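Local coordinates for protein tyrosine phosphatase PRL-1 (Leishmania major, PDB 3S4O) that dephosphorylates phosphotyrosine in proteins and may act as a virulence factor supporting survival of the parasite inside host macrophages, at residues Phe76-Pro82 and Arg122-Leu126. Numbering follows the deposited sequence.
Sequences FDDGAPP and RAPIL. With THJ (thiosulfate), chain C.
R122 slides back along F76, its aliphatic part running past the ring with R122 CG 3.6 Å from F76 CE2 and R122 CD over one face near the rim. P82 CA lies against the opposite face, also toward the rim, leaving the ring sandwiched between the helix's arginine and its own loop. A bend at chi3 (-89°) turns the guanidinium nearly perpendicular to the ring, and R122 NH1 donates to F76 O at 2.9 Å, in plane with both groups. Deeper in, the packing is wholly apolar: P82 CD meets I125 CG2 and P82 CG meets L126 CD2, each pair at 3.8 Å. The solvent side is looser. D78 CA lies over the guanidinium centre, but D78 OD1 sits 3.5 Å from R122 NH2, well out of the guanidinium plane, giving a salt bridge by charge alone. Thiosulfate O1 lies at the guanidinium edge and weakly accepts R122 N, consistent with the phosphate site of a protein tyrosine phosphatase; D78 OD1 is 3.3 Å from thiosulfate O1. R122 also touches C116, the predicted nucleophile. The loop carrying D78, the probable general acid, joins strand 70-73 to helix 84-103 and lies against the start of helix 122-133, while W161 of helix 156-164 packs on P82 and I125.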
loop_
_atom_site.group_PDB
_atom_site.type_symbol
_atom_site.label_atom_id
_atom_site.label_comp_id
_atom_site.label_asym_id
_atom_site.label_seq_id
_atom_site.Cartn_x
_atom_site.Cartn_y
_atom_site.Cartn_z
ATOM N N PHE A 76 7.955 -9.256 -5.076
ATOM C CA PHE A 76 9.408 -9.099 -4.978
ATOM C C PHE A 76 9.944 -9.843 -3.743
ATOM O O PHE A 76 9.169 -10.285 -2.888
ATOM C CB PHE A 76 9.868 -7.619 -5.060
ATOM C CG PHE A 76 9.284 -6.693 -4.004
ATOM C CD1 PHE A 76 7.982 -6.208 -4.091
ATOM C CD2 PHE A 76 10.082 -6.248 -2.966
ATOM C CE1 PHE A 76 7.488 -5.325 -3.123
ATOM C CE2 PHE A 76 9.602 -5.375 -2.018
ATOM C CZ PHE A 76 8.306 -4.911 -2.083
ATOM N N ASP A 77 11.264 -10.012 -3.679
ATOM C CA ASP A 77 11.896 -10.935 -2.720
ATOM C C ASP A 77 11.810 -10.457 -1.274
ATOM O O ASP A 77 11.925 -9.263 -1.001
ATOM C CB ASP A 77 13.376 -11.143 -3.037
ATOM C CG ASP A 77 13.635 -11.554 -4.477
ATOM O OD1 ASP A 77 12.712 -12.092 -5.137
ATOM O OD2 ASP A 77 14.790 -11.342 -4.936
ATOM N N ASP A 78 11.644 -11.395 -0.346
ATOM C CA ASP A 78 11.628 -11.040 1.068
ATOM C C ASP A 78 12.936 -10.379 1.467
ATOM O O ASP A 78 14.013 -10.759 1.010
ATOM C CB ASP A 78 11.369 -12.236 1.983
ATOM C CG ASP A 78 10.888 -11.810 3.380
ATOM O OD1 ASP A 78 10.397 -10.668 3.559
ATOM O OD2 ASP A 78 10.993 -12.626 4.311
ATOM N N GLY A 79 12.804 -9.357 2.295
ATOM C CA GLY A 79 13.924 -8.593 2.796
ATOM C C GLY A 79 14.462 -7.595 1.793
ATOM O O GLY A 79 15.382 -6.847 2.104
ATOM N N ALA A 80 13.890 -7.577 0.592
ATOM C CA ALA A 80 14.424 -6.765 -0.500
ATOM C C ALA A 80 13.683 -5.461 -0.595
ATOM O O ALA A 80 12.566 -5.363 -0.117
ATOM C CB ALA A 80 14.333 -7.511 -1.838
ATOM N N PRO A 81 14.293 -4.457 -1.218
ATOM C CA PRO A 81 13.529 -3.287 -1.635
ATOM C C PRO A 81 12.707 -3.627 -2.876
ATOM O O PRO A 81 12.989 -4.639 -3.515
ATOM C CB PRO A 81 14.599 -2.256 -1.991
ATOM C CG PRO A 81 15.912 -2.847 -1.623
ATOM C CD PRO A 81 15.730 -4.311 -1.518
ATOM N N PRO A 82 11.703 -2.819 -3.219
ATOM C CA PRO A 82 11.002 -3.020 -4.484
ATOM C C PRO A 82 11.974 -3.011 -5.641
ATOM O O PRO A 82 12.883 -2.180 -5.692
ATOM C CB PRO A 82 10.083 -1.794 -4.592
ATOM C CG PRO A 82 10.093 -1.175 -3.280
ATOM C CD PRO A 82 11.402 -1.490 -2.667
ATOM N N ARG A 122 7.978 -5.889 3.101
ATOM C CA ARG A 122 7.698 -5.554 1.714
ATOM C C ARG A 122 6.477 -4.643 1.577
ATOM O O ARG A 122 6.509 -3.644 0.851
ATOM C CB ARG A 122 7.491 -6.843 0.928
ATOM C CG ARG A 122 8.740 -7.615 0.722
ATOM C CD ARG A 122 8.433 -8.915 -0.006
ATOM N NE ARG A 122 8.134 -9.954 0.965
ATOM C CZ ARG A 122 8.059 -11.250 0.700
ATOM N NH1 ARG A 122 8.234 -11.711 -0.532
ATOM N NH2 ARG A 122 7.788 -12.094 1.684
ATOM N N ALA A 123 5.410 -5.000 2.278
ATOM C CA ALA A 123 4.200 -4.181 2.297
ATOM C C ALA A 123 4.461 -2.758 2.800
ATOM O O ALA A 123 4.153 -1.810 2.091
ATOM C CB ALA A 123 3.075 -4.850 3.097
ATOM N N PRO A 124 5.051 -2.603 3.990
ATOM C CA PRO A 124 5.310 -1.274 4.532
ATOM C C PRO A 124 6.237 -0.411 3.702
ATOM O O PRO A 124 6.106 0.817 3.729
ATOM C CB PRO A 124 5.990 -1.555 5.878
ATOM C CG PRO A 124 5.567 -2.867 6.257
ATOM C CD PRO A 124 5.318 -3.646 4.996
ATOM N N ILE A 125 7.196 -1.006 2.998
ATOM C CA ILE A 125 8.134 -0.160 2.284
ATOM C C ILE A 125 7.491 0.500 1.076
ATOM O O ILE A 125 7.877 1.599 0.729
ATOM C CB ILE A 125 9.481 -0.828 1.953
ATOM C CG1 ILE A 125 10.558 0.274 2.006
ATOM C CG2 ILE A 125 9.435 -1.559 0.615
ATOM C CD1 ILE A 125 11.901 -0.140 1.589
ATOM N N LEU A 126 6.483 -0.129 0.475
ATOM C CA LEU A 126 5.704 0.509 -0.601
ATOM C C LEU A 126 4.936 1.698 -0.068
ATOM O O LEU A 126 4.823 2.740 -0.724
ATOM C CB LEU A 126 4.706 -0.467 -1.230
ATOM C CG LEU A 126 5.234 -1.355 -2.367
ATOM C CD1 LEU A 126 4.051 -1.817 -3.203
ATOM C CD2 LEU A 126 6.278 -0.665 -3.261
HETATM S S1 THJ C . 6.619 -8.913 4.645
HETATM O O1 THJ C . 7.479 -9.087 3.453
HETATM O O2 THJ C . 7.440 -8.390 5.763
HETATM O O3 THJ C . 6.063 -10.224 5.057
HETATM S S2 THJ C . 5.182 -7.666 4.241
#